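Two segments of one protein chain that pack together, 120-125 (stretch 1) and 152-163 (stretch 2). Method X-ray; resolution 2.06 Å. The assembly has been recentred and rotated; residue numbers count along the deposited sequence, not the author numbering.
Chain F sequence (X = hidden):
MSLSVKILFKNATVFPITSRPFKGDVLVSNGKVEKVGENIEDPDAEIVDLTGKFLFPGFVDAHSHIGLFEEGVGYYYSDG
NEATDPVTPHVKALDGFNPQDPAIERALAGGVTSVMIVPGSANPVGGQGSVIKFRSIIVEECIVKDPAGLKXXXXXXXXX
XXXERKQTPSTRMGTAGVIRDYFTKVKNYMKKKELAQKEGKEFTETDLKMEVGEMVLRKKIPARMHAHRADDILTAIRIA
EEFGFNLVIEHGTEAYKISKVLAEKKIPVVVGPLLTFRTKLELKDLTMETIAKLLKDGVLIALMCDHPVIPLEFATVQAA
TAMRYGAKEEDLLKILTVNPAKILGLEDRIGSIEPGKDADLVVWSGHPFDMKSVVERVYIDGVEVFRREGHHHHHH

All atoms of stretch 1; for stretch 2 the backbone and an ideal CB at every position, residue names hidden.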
# COMPACT_ATOMS: atom_id res chain seq x y z
N GLY F 120 4.44 -15.34 -24.55
CA GLY F 120 5.51 -14.35 -24.58
C GLY F 120 6.68 -14.69 -23.67
O GLY F 120 6.94 -15.86 -23.34
N SER F 121 7.40 -13.66 -23.24
CA SER F 121 8.69 -13.84 -22.59
C SER F 121 8.71 -13.35 -21.14
O SER F 121 9.77 -13.04 -20.59
CB SER F 121 9.75 -13.11 -23.41
OG SER F 121 9.45 -11.72 -23.46
N ALA F 122 7.54 -13.26 -20.53
CA ALA F 122 7.45 -12.88 -19.12
C ALA F 122 8.05 -13.94 -18.21
O ALA F 122 8.70 -13.59 -17.21
CB ALA F 122 5.99 -12.62 -18.74
N ASN F 123 7.82 -15.21 -18.53
CA ASN F 123 8.19 -16.30 -17.62
C ASN F 123 9.44 -17.05 -18.02
O ASN F 123 9.60 -17.35 -19.20
CB ASN F 123 7.07 -17.32 -17.51
CG ASN F 123 5.80 -16.75 -16.91
OD1 ASN F 123 5.80 -15.64 -16.40
ND2 ASN F 123 4.72 -17.51 -16.97
N PRO F 124 10.30 -17.39 -17.03
CA PRO F 124 11.40 -18.32 -17.29
C PRO F 124 10.89 -19.54 -18.08
O PRO F 124 11.52 -19.93 -19.07
CB PRO F 124 11.90 -18.67 -15.89
CG PRO F 124 11.73 -17.36 -15.11
CD PRO F 124 10.41 -16.77 -15.69
N VAL F 125 9.76 -20.12 -17.65
CA VAL F 125 9.07 -21.20 -18.38
C VAL F 125 7.64 -20.75 -18.62
O VAL F 125 6.83 -20.70 -17.69
CB VAL F 125 9.10 -22.56 -17.63
CG1 VAL F 125 8.53 -23.69 -18.52
CG2 VAL F 125 10.53 -22.94 -17.19
N UNK F 152 10.48 -20.69 -23.31
CA UNK F 152 11.25 -20.30 -22.13
C UNK F 152 11.87 -18.95 -22.44
O UNK F 152 11.94 -18.57 -23.60
CB UNK F 152 12.31 -21.34 -21.77
N UNK F 153 12.29 -18.23 -21.39
CA UNK F 153 12.81 -16.87 -21.57
C UNK F 153 13.94 -16.54 -20.63
O UNK F 153 13.90 -16.91 -19.46
CB UNK F 153 11.69 -15.85 -21.38
N UNK F 154 14.92 -15.81 -21.17
CA UNK F 154 16.14 -15.39 -20.50
C UNK F 154 16.25 -13.89 -20.67
O UNK F 154 15.47 -13.30 -21.41
CB UNK F 154 17.37 -16.11 -21.05
N UNK F 155 17.20 -13.28 -19.97
CA UNK F 155 17.50 -11.87 -20.15
C UNK F 155 16.58 -10.97 -19.34
O UNK F 155 16.10 -11.36 -18.27
CB UNK F 155 17.41 -11.50 -21.63
N UNK F 156 16.36 -9.75 -19.82
CA UNK F 156 15.72 -8.69 -19.02
C UNK F 156 14.27 -8.96 -18.66
O UNK F 156 13.86 -8.67 -17.53
CB UNK F 156 15.79 -7.36 -19.78
N UNK F 157 13.50 -9.53 -19.59
CA UNK F 157 12.04 -9.66 -19.41
C UNK F 157 11.65 -10.47 -18.17
O UNK F 157 10.98 -9.93 -17.29
CB UNK F 157 11.43 -10.32 -20.65
N UNK F 158 12.11 -11.74 -18.06
CA UNK F 158 11.69 -12.50 -16.87
C UNK F 158 12.15 -11.92 -15.51
O UNK F 158 11.39 -11.96 -14.55
CB UNK F 158 12.22 -13.93 -16.99
N UNK F 159 13.37 -11.40 -15.43
CA UNK F 159 13.83 -10.80 -14.19
C UNK F 159 13.17 -9.44 -13.85
O UNK F 159 13.08 -9.09 -12.68
CB UNK F 159 15.35 -10.62 -14.27
N UNK F 160 12.73 -8.68 -14.86
CA UNK F 160 11.95 -7.45 -14.63
C UNK F 160 10.57 -7.81 -14.09
O UNK F 160 10.15 -7.27 -13.07
CB UNK F 160 11.82 -6.63 -15.92
N UNK F 161 9.87 -8.72 -14.78
CA UNK F 161 8.53 -9.16 -14.34
C UNK F 161 8.51 -9.72 -12.90
O UNK F 161 7.68 -9.30 -12.05
CB UNK F 161 8.00 -10.23 -15.30
N UNK F 162 9.42 -10.64 -12.59
CA UNK F 162 9.40 -11.20 -11.25
C UNK F 162 10.08 -10.31 -10.20
O UNK F 162 9.63 -10.25 -9.05
CB UNK F 162 10.07 -12.57 -11.27
N UNK F 163 11.10 -9.57 -10.63
CA UNK F 163 11.74 -8.57 -9.75
C UNK F 163 10.72 -7.52 -9.30
O UNK F 163 10.68 -7.18 -8.13
CB UNK F 163 12.91 -7.89 -10.47

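Position 152 is extended and pairs with Val 125 as an antiparallel, non-hydrogen-bonded bridge, CA to CA 4.4 Å. Its CB leaves on the same sheet face as the side chain of Val 125. The ideal CB is tight against Pro 124 O, at 3.1 Å. An unbranched or beta-branched apolar chain could follow that face. The residue is Met 152, modelled as selenomethionine. Its CG comes within 4.4 Å of Val 125 CA, and the end of the chain then leads away. Its CA also makes a CA-H...O contact with Pro 124 O at 3.1 Å.

Position 153 is also extended. Its backbone N lies 3.0 Å from Pro 124 O and donates a hydrogen bond to it, so proline is unsuitable. The CB points toward stretch 1 and sits between two carbonyls, 3.4 Å from Asn 123 O and 3.5 Å from Ser 121 O. Little room is left, and a small residue such as alanine, serine or glycine fits best. It is Ala 153, whose methyl also lies 3.9 Å from Ser 121 CB. Its own carbonyl O receives a CA-H...O contact from Pro 124 CA at 3.6 Å.

Position 154 points its CB away, and stretch 1 sets no demand there. It is Phe 154, which makes no contact with stretch 1.

Position 155 has phi 84°, which favours glycine, and it precedes a helix. It is Gly 155, the N-cap residue.

Position 156 opens the helix out of reach of stretch 1. Many residues would do; it is Glu 156.

Position 157 directs its CB toward stretch 1, tight against Ser 121 O at 3.2 Å. The hydroxyl of Ser 121 lies nearby, so a short polar side chain suits, such as asparagine, aspartate or serine. It is Asn 157. Its ND2 donates a hydrogen bond to Ser 121 OG at 2.7 Å with an angle of 162°.

Position 158 has phi -62° in the first turn, where no earlier helical carbonyl need receive its N. Its CB is 3.6 Å from Pro 124 CD, and its CA lies 3.2 Å from Ala 122 O in a CA-H...O contact. Proline or a small apolar residue suits. It is Pro 158, whose CB packs 3.7 Å from Pro 124 CD.

Positions 159 and 160 have no stretch 1 atom near their CB atoms, so long polar chains are acceptable. They are Lys 159 and Arg 160, and neither makes a contact.

Position 161 points toward stretch 1, with its CB near Ala 122 O. A medium apolar chain could meet the Ala 122 methyl. It is Val 161, with CG2 4.1 Å from Ala 122 CB.

Position 162 also points toward stretch 1, but nothing lies within 5.5 Å of its ideal CB. The gap and the Asn 123 amide beyond it favour a long side chain with a polar end. It is Tyr 162. Its OH donates to Asn 123 OD1 at 2.5 Å, and this acceptor lies at the ring edge.

Position 163 is out of reach, and a CB would clash with the carbonyl at 159. It is Gly 163.

Stretch 2 152-163: MAFGENPKRVYG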
# COMPACT_ATOMS: atom_id res chain seq x y z
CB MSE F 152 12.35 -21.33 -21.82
CG MSE F 152 11.79 -22.69 -21.52
SE MSE F 152 13.14 -24.06 -21.29
CE MSE F 152 12.15 -25.56 -22.06
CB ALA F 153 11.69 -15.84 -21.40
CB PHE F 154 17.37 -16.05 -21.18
CG PHE F 154 17.40 -17.53 -20.99
CD1 PHE F 154 16.64 -18.37 -21.81
CD2 PHE F 154 18.11 -18.08 -19.95
CE1 PHE F 154 16.63 -19.75 -21.61
CE2 PHE F 154 18.10 -19.46 -19.73
CZ PHE F 154 17.37 -20.29 -20.57
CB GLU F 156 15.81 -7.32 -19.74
CG GLU F 156 17.24 -6.78 -19.91
CD GLU F 156 17.27 -5.45 -20.66
OE1 GLU F 156 16.30 -4.67 -20.56
OE2 GLU F 156 18.28 -5.16 -21.34
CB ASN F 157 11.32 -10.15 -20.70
CG ASN F 157 11.39 -9.14 -21.84
OD1 ASN F 157 11.88 -8.03 -21.67
ND2 ASN F 157 10.92 -9.54 -23.03
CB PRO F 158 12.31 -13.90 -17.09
CG PRO F 158 13.44 -13.67 -18.09
CD PRO F 158 12.93 -12.56 -18.98
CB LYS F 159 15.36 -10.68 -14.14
CG LYS F 159 15.98 -9.65 -15.09
CD LYS F 159 17.50 -9.44 -14.78
CE LYS F 159 18.12 -8.38 -15.70
NZ LYS F 159 19.40 -7.86 -15.12
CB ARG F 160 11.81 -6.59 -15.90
CG ARG F 160 10.89 -5.37 -15.73
CD ARG F 160 10.56 -4.65 -17.05
NE ARG F 160 9.94 -5.54 -18.04
CZ ARG F 160 8.63 -5.86 -18.11
NH1 ARG F 160 7.75 -5.35 -17.23
NH2 ARG F 160 8.20 -6.69 -19.06
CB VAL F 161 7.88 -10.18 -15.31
CG1 VAL F 161 6.65 -10.83 -14.68
CG2 VAL F 161 7.47 -9.50 -16.62
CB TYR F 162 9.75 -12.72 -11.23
CG TYR F 162 8.62 -13.43 -11.94
CD1 TYR F 162 7.44 -13.77 -11.25
CD2 TYR F 162 8.66 -13.63 -13.33
CE1 TYR F 162 6.35 -14.33 -11.92
CE2 TYR F 162 7.58 -14.21 -13.99
CZ TYR F 162 6.43 -14.56 -13.29
OH TYR F 162 5.34 -15.12 -13.96
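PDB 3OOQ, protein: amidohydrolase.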